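Uncharacterized protein (Bacteroides ovatus, PDB 3NQK) is of unknown function but pairs a DUF4973 domain of the E-set clan with a BT_3044-like C-terminal domain, its secondary structure mostly beta strand. Local coordinates at residues Met169-Tyr174 with Tyr294-Ser299; Tyr218-His223 with Leu230-Asp235; Met241-Ile246 with Phe273-Gln278. All blocks are in the same frame, centred on the assembly; numbering follows the deposited sequence.

In the fold
All three contacts are antiparallel pairings in one curled sheet, contact 3 running on into the loop at 241-243. In each the apolar face is the buried side (Val171, Val296, Ile220, Val222, Tyr275), while exposed Lys170, Lys233 and Glu244 are on the other. Contacts 1 and 3 adjoin, centres about 9 Å apart: strands 264-279 and 292-307 pair, and Arg295 is salt-bridged to Asp276 and Glu274. Contact 2, nearer the chain's centre (about 17 Å between centres, against about 25 Å), packs its apolar face on contact 3 as the sheet curls. Valines and a shared arginine mark contact 1, a water-bridged amide-carboxylate pair contact 2, and aromatic rings with an acidic opposite face contact 3.

Contact 1 (Met169-Tyr174 with Tyr294-Ser299); sequences MKVYTY and YRVAGS
Arg295 O is met by three groups of the facing strand: Tyr172 N donates to it over 2.8 Å, the CA-H of Val171 points at it, and the Tyr172 ring turns the edge at CD1 toward it. Arg295 N returns a bond to Tyr172 O, and Lys170 with Ala297 forms the next antiparallel hydrogen-bonded pair. Tyr174 OH comes within 3.3 Å of Arg295 NH2, a weak bond, with ring and guanidinium planes 60° apart. Arginine suits this place because its several N-H groups can be shared: NE and NH1 are salt-bridged to Asp276 and Glu274. An alanine in place of Tyr174 would probably leave NH2 without this partner and open a gap beside Arg295 CB. The other face is mostly apolar, and the branched valines suit it, filling space without polar atoms to satisfy. Val171 CG1 lies 3.8 Å from Tyr294 CD1, while selenomethionine Met169 sets CG, anti to its backbone N (chi1 -177°), 3.7 Å from Val296 CG1. Leu205 covers Met169 and Val171 on this side. Both strands have further partners: 169-174 hydrogen-bonds to strand 178-184, and 294-297 to strand 264-279, which puts the contact inside the antiparallel sheet.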
loop_
_atom_site.group_PDB
_atom_site.type_symbol
_atom_site.label_atom_id
_atom_site.label_comp_id
_atom_site.label_asym_id
_atom_site.label_seq_id
_atom_site.Cartn_x
_atom_site.Cartn_y
_atom_site.Cartn_z
HETATM N N MSE A 169 -32.565 12.890 4.738
HETATM C CA MSE A 169 -32.780 13.384 6.104
HETATM C C MSE A 169 -33.634 14.619 6.049
HETATM O O MSE A 169 -33.237 15.638 5.466
HETATM C CB MSE A 169 -31.453 13.710 6.796
HETATM C CG MSE A 169 -31.635 14.162 8.240
HETATM SE SE MSE A 169 -30.024 14.752 9.060
HETATM C CE MSE A 169 -29.839 16.416 8.069
ATOM N N LYS A 170 -34.810 14.538 6.638
ATOM C CA LYS A 170 -35.739 15.651 6.631
ATOM C C LYS A 170 -35.748 16.366 7.969
ATOM O O LYS A 170 -35.706 15.728 9.038
ATOM C CB LYS A 170 -37.139 15.168 6.286
ATOM C CG LYS A 170 -37.306 14.688 4.823
ATOM C CD LYS A 170 -38.767 14.467 4.502
ATOM C CE LYS A 170 -39.003 14.278 3.024
ATOM N NZ LYS A 170 -40.453 14.482 2.692
ATOM N N VAL A 171 -35.808 17.689 7.918
ATOM C CA VAL A 171 -35.836 18.490 9.120
ATOM C C VAL A 171 -37.078 19.381 9.152
ATOM O O VAL A 171 -37.230 20.304 8.351
ATOM C CB VAL A 171 -34.595 19.317 9.221
ATOM C CG1 VAL A 171 -34.654 20.211 10.444
ATOM C CG2 VAL A 171 -33.354 18.391 9.268
ATOM N N TYR A 172 -37.983 19.065 10.055
ATOM C CA TYR A 172 -39.248 19.788 10.171
ATOM C C TYR A 172 -39.196 20.790 11.308
ATOM O O TYR A 172 -38.727 20.475 12.395
ATOM C CB TYR A 172 -40.381 18.812 10.447
ATOM C CG TYR A 172 -40.504 17.666 9.454
ATOM C CD1 TYR A 172 -39.800 16.479 9.642
ATOM C CD2 TYR A 172 -41.389 17.743 8.372
ATOM C CE1 TYR A 172 -39.950 15.406 8.769
ATOM C CE2 TYR A 172 -41.534 16.682 7.488
ATOM C CZ TYR A 172 -40.810 15.513 7.694
ATOM O OH TYR A 172 -40.944 14.462 6.825
ATOM N N THR A 173 -39.735 21.978 11.068
ATOM C CA THR A 173 -39.828 23.005 12.096
ATOM C C THR A 173 -41.092 22.834 12.905
ATOM O O THR A 173 -42.137 22.709 12.355
ATOM C CB THR A 173 -39.908 24.390 11.464
ATOM O OG1 THR A 173 -38.745 24.628 10.687
ATOM C CG2 THR A 173 -40.036 25.459 12.529
ATOM N N TYR A 174 -40.995 22.875 14.213
ATOM C CA TYR A 174 -42.201 22.889 15.035
ATOM C C TYR A 174 -42.901 24.219 14.888
ATOM O O TYR A 174 -42.318 25.276 15.151
ATOM C CB TYR A 174 -41.876 22.659 16.506
ATOM C CG TYR A 174 -41.747 21.203 16.900
ATOM C CD1 TYR A 174 -40.651 20.447 16.500
ATOM C CD2 TYR A 174 -42.682 20.606 17.727
ATOM C CE1 TYR A 174 -40.511 19.115 16.888
ATOM C CE2 TYR A 174 -42.550 19.273 18.124
ATOM C CZ TYR A 174 -41.459 18.541 17.701
ATOM O OH TYR A 174 -41.326 17.239 18.088
ATOM N N TYR A 294 -36.863 21.489 16.270
ATOM C CA TYR A 294 -36.913 20.771 15.012
ATOM C C TYR A 294 -37.092 19.308 15.242
ATOM O O TYR A 294 -36.547 18.757 16.177
ATOM C CB TYR A 294 -35.632 20.979 14.209
ATOM C CG TYR A 294 -35.362 22.414 13.791
ATOM C CD1 TYR A 294 -36.025 22.989 12.714
ATOM C CD2 TYR A 294 -34.384 23.154 14.417
ATOM C CE1 TYR A 294 -35.761 24.299 12.334
ATOM C CE2 TYR A 294 -34.103 24.441 14.039
ATOM C CZ TYR A 294 -34.787 25.018 13.014
ATOM O OH TYR A 294 -34.486 26.320 12.671
ATOM N N ARG A 295 -37.853 18.669 14.359
ATOM C CA ARG A 295 -37.898 17.234 14.303
ATOM C C ARG A 295 -37.031 16.786 13.141
ATOM O O ARG A 295 -37.232 17.231 12.020
ATOM C CB ARG A 295 -39.326 16.751 14.087
ATOM C CG ARG A 295 -39.436 15.242 13.749
ATOM C CD ARG A 295 -38.987 14.394 14.899
ATOM N NE ARG A 295 -39.883 14.537 16.032
ATOM C CZ ARG A 295 -40.985 13.815 16.212
ATOM N NH1 ARG A 295 -41.309 12.856 15.351
ATOM N NH2 ARG A 295 -41.752 14.038 17.263
ATOM N N VAL A 296 -36.051 15.931 13.416
ATOM C CA VAL A 296 -35.153 15.397 12.368
ATOM C C VAL A 296 -35.478 13.941 12.156
ATOM O O VAL A 296 -35.507 13.170 13.112
ATOM C CB VAL A 296 -33.688 15.475 12.790
ATOM C CG1 VAL A 296 -32.779 15.069 11.631
ATOM C CG2 VAL A 296 -33.339 16.863 13.284
ATOM N N ALA A 297 -35.711 13.542 10.918
ATOM C CA ALA A 297 -36.087 12.154 10.653
ATOM C C ALA A 297 -35.645 11.696 9.288
ATOM O O ALA A 297 -35.801 12.417 8.310
ATOM C CB ALA A 297 -37.585 11.982 10.792
ATOM N N GLY A 298 -35.136 10.460 9.220
ATOM C CA GLY A 298 -34.763 9.835 7.948
ATOM C C GLY A 298 -33.504 8.990 8.056
ATOM O O GLY A 298 -33.295 8.275 9.054
ATOM N N SER A 299 -32.657 9.080 7.037
ATOM C CA SER A 299 -31.398 8.355 7.029
ATOM C C SER A 299 -30.298 9.123 6.321
ATOM O O SER A 299 -30.551 10.059 5.581
ATOM C CB SER A 299 -31.572 7.012 6.344
ATOM O OG SER A 299 -31.934 7.183 4.977
#

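Contact 2 (Tyr218-His223 with Leu230-Asp235)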
loop_
_atom_site.group_PDB
_atom_site.type_symbol
_atom_site.label_atom_id
_atom_site.label_comp_id
_atom_site.label_asym_id
_atom_site.label_seq_id
_atom_site.Cartn_x
_atom_site.Cartn_y
_atom_site.Cartn_z
ATOM N N TYR A 218 -24.116 21.472 19.862
ATOM C CA TYR A 218 -25.035 20.666 19.053
ATOM C C TYR A 218 -24.467 19.308 18.623
ATOM O O TYR A 218 -25.072 18.621 17.800
ATOM C CB TYR A 218 -25.469 21.460 17.818
ATOM C CG TYR A 218 -26.210 22.746 18.155
ATOM C CD1 TYR A 218 -27.552 22.728 18.493
ATOM C CD2 TYR A 218 -25.563 23.957 18.149
ATOM C CE1 TYR A 218 -28.223 23.890 18.809
ATOM C CE2 TYR A 218 -26.234 25.135 18.455
ATOM C CZ TYR A 218 -27.546 25.096 18.798
ATOM O OH TYR A 218 -28.207 26.280 19.123
ATOM N N LYS A 219 -23.347 18.893 19.212
ATOM C CA LYS A 219 -22.753 17.574 18.878
ATOM C C LYS A 219 -23.655 16.431 19.332
ATOM O O LYS A 219 -24.164 16.446 20.441
ATOM C CB LYS A 219 -21.361 17.409 19.537
ATOM C CG LYS A 219 -20.260 18.337 18.974
ATOM C CD LYS A 219 -19.034 18.462 19.935
ATOM C CE LYS A 219 -17.830 17.656 19.474
ATOM N NZ LYS A 219 -16.608 17.965 20.291
ATOM N N ILE A 220 -23.837 15.440 18.467
ATOM C CA ILE A 220 -24.553 14.221 18.822
ATOM C C ILE A 220 -23.594 13.045 18.682
ATOM O O ILE A 220 -23.136 12.754 17.589
ATOM C CB ILE A 220 -25.747 13.965 17.887
ATOM C CG1 ILE A 220 -26.658 15.173 17.824
ATOM C CG2 ILE A 220 -26.530 12.744 18.349
ATOM C CD1 ILE A 220 -27.805 14.989 16.887
ATOM N N ASN A 221 -23.268 12.396 19.793
ATOM C CA ASN A 221 -22.364 11.254 19.770
ATOM C C ASN A 221 -23.109 10.015 19.323
ATOM O O ASN A 221 -24.213 9.746 19.791
ATOM C CB ASN A 221 -21.747 11.020 21.151
ATOM C CG ASN A 221 -20.823 12.152 21.581
ATOM O OD1 ASN A 221 -20.031 12.654 20.789
ATOM N ND2 ASN A 221 -20.933 12.563 22.844
ATOM N N VAL A 222 -22.506 9.262 18.417
ATOM C CA VAL A 222 -23.145 8.097 17.838
ATOM C C VAL A 222 -22.238 6.882 17.935
ATOM O O VAL A 222 -21.144 6.872 17.384
ATOM C CB VAL A 222 -23.472 8.351 16.377
ATOM C CG1 VAL A 222 -24.107 7.129 15.749
ATOM C CG2 VAL A 222 -24.379 9.547 16.256
ATOM N N HIS A 223 -22.695 5.851 18.620
ATOM C CA HIS A 223 -21.872 4.665 18.824
ATOM C C HIS A 223 -22.471 3.480 18.098
ATOM O O HIS A 223 -23.669 3.197 18.227
ATOM C CB HIS A 223 -21.735 4.374 20.314
ATOM C CG HIS A 223 -21.036 3.092 20.621
ATOM N ND1 HIS A 223 -19.700 2.890 20.351
ATOM C CD2 HIS A 223 -21.468 1.970 21.239
ATOM C CE1 HIS A 223 -19.352 1.681 20.754
ATOM N NE2 HIS A 223 -20.408 1.102 21.294
ATOM N N LEU A 230 -27.712 1.736 17.039
ATOM C CA LEU A 230 -26.870 2.832 17.493
ATOM C C LEU A 230 -27.275 3.307 18.899
ATOM O O LEU A 230 -28.427 3.170 19.311
ATOM C CB LEU A 230 -26.998 4.037 16.566
ATOM C CG LEU A 230 -26.535 4.019 15.101
ATOM C CD1 LEU A 230 -25.155 3.348 14.943
ATOM C CD2 LEU A 230 -27.544 3.360 14.267
ATOM N N ASP A 231 -26.304 3.832 19.636
ATOM C CA ASP A 231 -26.590 4.721 20.735
ATOM C C ASP A 231 -26.421 6.108 20.130
ATOM O O ASP A 231 -25.512 6.323 19.338
ATOM C CB ASP A 231 -25.589 4.561 21.882
ATOM C CG ASP A 231 -25.670 3.204 22.562
ATOM O OD1 ASP A 231 -26.798 2.709 22.796
ATOM O OD2 ASP A 231 -24.595 2.665 22.929
HETATM N N MSE A 232 -27.335 7.018 20.437
HETATM C CA MSE A 232 -27.199 8.413 20.034
HETATM C C MSE A 232 -27.512 9.265 21.222
HETATM O O MSE A 232 -28.588 9.169 21.776
HETATM C CB MSE A 232 -28.169 8.757 18.918
HETATM C CG MSE A 232 -27.917 8.052 17.620
HETATM SE SE MSE A 232 -29.029 8.760 16.187
HETATM C CE MSE A 232 -28.568 10.614 16.321
ATOM N N LYS A 233 -26.579 10.114 21.612
ATOM C CA LYS A 233 -26.782 10.973 22.770
ATOM C C LYS A 233 -26.061 12.285 22.577
ATOM O O LYS A 233 -24.993 12.321 21.988
ATOM C CB LYS A 233 -26.270 10.277 24.018
ATOM C CG LYS A 233 -26.750 10.895 25.321
ATOM C CD LYS A 233 -26.135 10.182 26.545
ATOM C CE LYS A 233 -26.535 10.871 27.858
ATOM N NZ LYS A 233 -25.897 10.235 29.048
ATOM N N GLN A 234 -26.658 13.375 23.042
ATOM C CA GLN A 234 -26.003 14.680 22.974
ATOM C C GLN A 234 -24.713 14.628 23.751
ATOM O O GLN A 234 -24.609 13.899 24.744
ATOM C CB GLN A 234 -26.901 15.794 23.538
ATOM C CG GLN A 234 -26.980 15.848 25.082
ATOM C CD GLN A 234 -27.880 14.772 25.677
ATOM O OE1 GLN A 234 -28.627 14.106 24.961
ATOM N NE2 GLN A 234 -27.836 14.626 27.000
ATOM N N ASP A 235 -23.726 15.393 23.300
ATOM C CA ASP A 235 -22.420 15.441 23.958
ATOM C C ASP A 235 -22.498 16.338 25.176
ATOM O O ASP A 235 -21.925 16.035 26.206
ATOM C CB ASP A 235 -21.359 15.969 22.988
ATOM C CG ASP A 235 -19.990 16.079 23.619
ATOM O OD1 ASP A 235 -19.329 15.039 23.798
ATOM O OD2 ASP A 235 -19.553 17.213 23.879
HETATM O O HOH W 1 -24.187 18.215 22.480
HETATM O O HOH W 2 -17.827 13.986 21.268
HETATM O O HOH W 3 -22.728 11.684 24.953
#
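Asn221 carries CG anti to its carbonyl carbon (chi1 -66°), and Asp235 carries CG anti to its backbone N (chi1 178°), which brings amide and carboxylate together at the open end of the hairpin. Asn221 ND2 donates to Asp235 OD1 over 3.1 Å in an almost straight bond, 173° at the hydrogen. The acceptor uses its anti lone pair and lies in the amide plane, while the two flat groups stand nearly perpendicular. One water bridges Asn221 OD1 and Asp235 OD1; another takes a bond from ND2 and gives one to Gln234 O, so an asparagine, with both donor and acceptor, fits this wetted spot. Lys219 lies alongside Asp235, its CB 3.7 Å from Asp235 CB, but its NZ is salt-bridged to Asp120. Farther along the same face His223 and Asp231 lie side by side, CD2 at 3.6 Å from OD2, while His223 ND1 bonds to Ser198. The backbones join in two antiparallel hydrogen-bonded pairs, Asn221 with Lys233 and His223 with Asp231, and Asp235 N extends the pairing to Lys219 O. The side chains on the other face are mostly apolar: selenomethionine Met232 bends at its last torsion to set CE 3.6 Å from Ile220 CG2, and Val222 CG1 meets Leu230 CG at 4.0 Å. This apolar face packs Ile220 on Tyr275 and Met232 on Phe273 and Tyr275 of strand 264-279. Strand 198-202 pairs with the other edge of 219-223, and Leu230 reaches Pro249 of strand 244-257 through a backbone bond.

Contact 3 (Met241-Ile246 with Phe273-Gln278)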
loop_
_atom_site.group_PDB
_atom_site.type_symbol
_atom_site.label_atom_id
_atom_site.label_comp_id
_atom_site.label_asym_id
_atom_site.label_seq_id
_atom_site.Cartn_x
_atom_site.Cartn_y
_atom_site.Cartn_z
HETATM N N MSE A 241 -29.522 21.971 24.142
HETATM C CA MSE A 241 -30.279 21.871 22.897
HETATM C C MSE A 241 -31.517 20.988 23.049
HETATM O O MSE A 241 -32.251 20.793 22.093
HETATM C CB MSE A 241 -29.403 21.344 21.750
HETATM C CG MSE A 241 -29.007 19.891 21.852
HETATM SE SE MSE A 241 -28.519 19.163 20.108
HETATM C CE MSE A 241 -27.291 17.836 20.733
ATOM N N GLU A 242 -31.748 20.469 24.258
ATOM C CA GLU A 242 -32.907 19.621 24.532
ATOM C C GLU A 242 -33.026 18.488 23.488
ATOM O O GLU A 242 -34.094 18.279 22.885
ATOM C CB GLU A 242 -34.214 20.454 24.571
ATOM C CG GLU A 242 -34.305 21.514 25.729
ATOM C CD GLU A 242 -34.262 20.881 27.146
ATOM O OE1 GLU A 242 -34.857 19.786 27.352
ATOM O OE2 GLU A 242 -33.641 21.488 28.050
ATOM N N PHE A 243 -31.924 17.777 23.276
ATOM C CA PHE A 243 -31.927 16.637 22.405
ATOM C C PHE A 243 -32.786 15.556 22.985
ATOM O O PHE A 243 -32.760 15.317 24.186
ATOM C CB PHE A 243 -30.523 16.105 22.239
ATOM C CG PHE A 243 -30.448 14.850 21.428
ATOM C CD1 PHE A 243 -30.447 14.905 20.038
ATOM C CD2 PHE A 243 -30.348 13.603 22.053
ATOM C CE1 PHE A 243 -30.352 13.737 19.270
ATOM C CE2 PHE A 243 -30.248 12.431 21.295
ATOM C CZ PHE A 243 -30.258 12.498 19.904
ATOM N N GLU A 244 -33.509 14.852 22.114
ATOM C CA GLU A 244 -34.407 13.787 22.540
ATOM C C GLU A 244 -34.542 12.726 21.430
ATOM O O GLU A 244 -35.070 12.995 20.358
ATOM C CB GLU A 244 -35.773 14.375 22.889
ATOM C CG GLU A 244 -36.645 13.481 23.775
ATOM C CD GLU A 244 -38.097 13.992 23.875
ATOM O OE1 GLU A 244 -38.342 15.178 23.516
ATOM O OE2 GLU A 244 -38.988 13.199 24.283
ATOM N N LEU A 245 -34.021 11.538 21.691
ATOM C CA LEU A 245 -34.067 10.457 20.730
ATOM C C LEU A 245 -35.477 9.888 20.659
ATOM O O LEU A 245 -36.136 9.722 21.684
ATOM C CB LEU A 245 -33.086 9.368 21.141
ATOM C CG LEU A 245 -32.867 8.233 20.148
ATOM C CD1 LEU A 245 -32.230 8.749 18.870
ATOM C CD2 LEU A 245 -32.002 7.123 20.786
ATOM N N ILE A 246 -35.939 9.595 19.454
ATOM C CA ILE A 246 -37.269 9.011 19.259
ATOM C C ILE A 246 -37.169 7.637 18.577
ATOM O O ILE A 246 -36.783 7.535 17.418
ATOM C CB ILE A 246 -38.146 9.930 18.414
ATOM C CG1 ILE A 246 -38.389 11.237 19.159
ATOM C CG2 ILE A 246 -39.504 9.231 18.052
ATOM C CD1 ILE A 246 -39.049 12.302 18.313
ATOM N N PHE A 273 -32.596 7.098 11.854
ATOM C CA PHE A 273 -32.803 7.738 13.128
ATOM C C PHE A 273 -33.895 8.762 13.073
ATOM O O PHE A 273 -34.321 9.174 12.007
ATOM C CB PHE A 273 -31.519 8.429 13.537
ATOM C CG PHE A 273 -30.999 9.378 12.498
ATOM C CD1 PHE A 273 -30.134 8.943 11.522
ATOM C CD2 PHE A 273 -31.439 10.678 12.452
ATOM C CE1 PHE A 273 -29.680 9.803 10.554
ATOM C CE2 PHE A 273 -30.978 11.552 11.477
ATOM C CZ PHE A 273 -30.106 11.116 10.537
ATOM N N GLU A 274 -34.282 9.235 14.242
ATOM C CA GLU A 274 -35.291 10.254 14.368
ATOM C C GLU A 274 -35.130 10.900 15.712
ATOM O O GLU A 274 -35.011 10.215 16.704
ATOM C CB GLU A 274 -36.675 9.637 14.239
ATOM C CG GLU A 274 -37.836 10.642 14.391
ATOM C CD GLU A 274 -39.200 10.058 13.957
ATOM O OE1 GLU A 274 -39.367 8.803 13.983
ATOM O OE2 GLU A 274 -40.091 10.857 13.588
ATOM N N TYR A 275 -35.067 12.227 15.749
ATOM C CA TYR A 275 -34.907 12.935 17.034
ATOM C C TYR A 275 -35.433 14.352 17.007
ATOM O O TYR A 275 -35.715 14.907 15.953
ATOM C CB TYR A 275 -33.431 12.950 17.460
ATOM C CG TYR A 275 -32.480 13.670 16.496
ATOM C CD1 TYR A 275 -32.346 15.048 16.510
ATOM C CD2 TYR A 275 -31.668 12.952 15.637
ATOM C CE1 TYR A 275 -31.446 15.699 15.636
ATOM C CE2 TYR A 275 -30.785 13.576 14.778
ATOM C CZ TYR A 275 -30.667 14.946 14.780
ATOM O OH TYR A 275 -29.756 15.552 13.905
ATOM N N ASP A 276 -35.560 14.931 18.188
ATOM C CA ASP A 276 -35.910 16.329 18.327
ATOM C C ASP A 276 -34.734 17.062 18.891
ATOM O O ASP A 276 -33.959 16.485 19.662
ATOM C CB ASP A 276 -37.080 16.504 19.309
ATOM C CG ASP A 276 -38.418 16.137 18.713
ATOM O OD1 ASP A 276 -38.570 16.212 17.473
ATOM O OD2 ASP A 276 -39.343 15.826 19.507
ATOM N N PHE A 277 -34.619 18.350 18.553
ATOM C CA PHE A 277 -33.686 19.254 19.228
ATOM C C PHE A 277 -34.080 20.685 18.983
ATOM O O PHE A 277 -34.971 20.965 18.196
ATOM C CB PHE A 277 -32.266 19.019 18.765
ATOM C CG PHE A 277 -31.908 19.737 17.511
ATOM C CD1 PHE A 277 -32.293 19.240 16.278
ATOM C CD2 PHE A 277 -31.113 20.873 17.553
ATOM C CE1 PHE A 277 -31.931 19.895 15.098
ATOM C CE2 PHE A 277 -30.757 21.542 16.377
ATOM C CZ PHE A 277 -31.165 21.049 15.155
ATOM N N GLN A 278 -33.426 21.595 19.683
ATOM C CA GLN A 278 -33.720 23.027 19.570
ATOM C C GLN A 278 -32.482 23.774 19.203
ATOM O O GLN A 278 -31.396 23.461 19.704
ATOM C CB GLN A 278 -34.223 23.574 20.904
ATOM C CG GLN A 278 -35.463 22.921 21.397
ATOM C CD GLN A 278 -36.048 23.613 22.614
ATOM O OE1 GLN A 278 -35.348 24.352 23.342
ATOM N NE2 GLN A 278 -37.325 23.384 22.847
#
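Glu244 and Asp276 form an antiparallel hydrogen-bonded pair in which each backbone satisfies the other: Glu244 N gives to Asp276 O at 3.0 Å, and Asp276 N to Glu244 O at 2.9 Å. Ile246 N bonds to Glu274 O on one side of this pair, and Gln278 N to Met241 O at 2.8 Å on the other. The first segment has one residue more between these bonds, and Glu242 takes it up with left-handed backbone angles. Phe243 N turns instead to the side-chain OD1 of Asn239, while the CA-H of Phe243 approaches Asp276 O. Two of the acidic side chains, Asp276 and Glu274, are salt-bridged to Arg295 of the neighbouring strand 292-307, through OD1 and OE2; Asp276 OD2 also has a weak bond to Tyr174 OH, one strand farther on. Arg295 would probably offset part of the repulsion between Asp276 OD2 and Glu244 OE1, 4.2 Å apart. Ile246 lays CD1 against the Asp276 carboxylate, 3.7 Å from OD2. On the opposite face Phe243 sets CE1 over one face of the Tyr275 ring, toward its rim and 3.5 Å from CG, with the ring planes at 45°. Tyrosine serves here because its ring packs while its OH bonds to Gly204 N. Selenomethionine Met241 adds an oblique Met-aromatic contact, SE lying 5.0 Å from the centroid of the Phe277 ring. Together these pairings form the open end of a long antiparallel beta hairpin, 244-257 with 264-279, within the BT_3044-like C-terminal region.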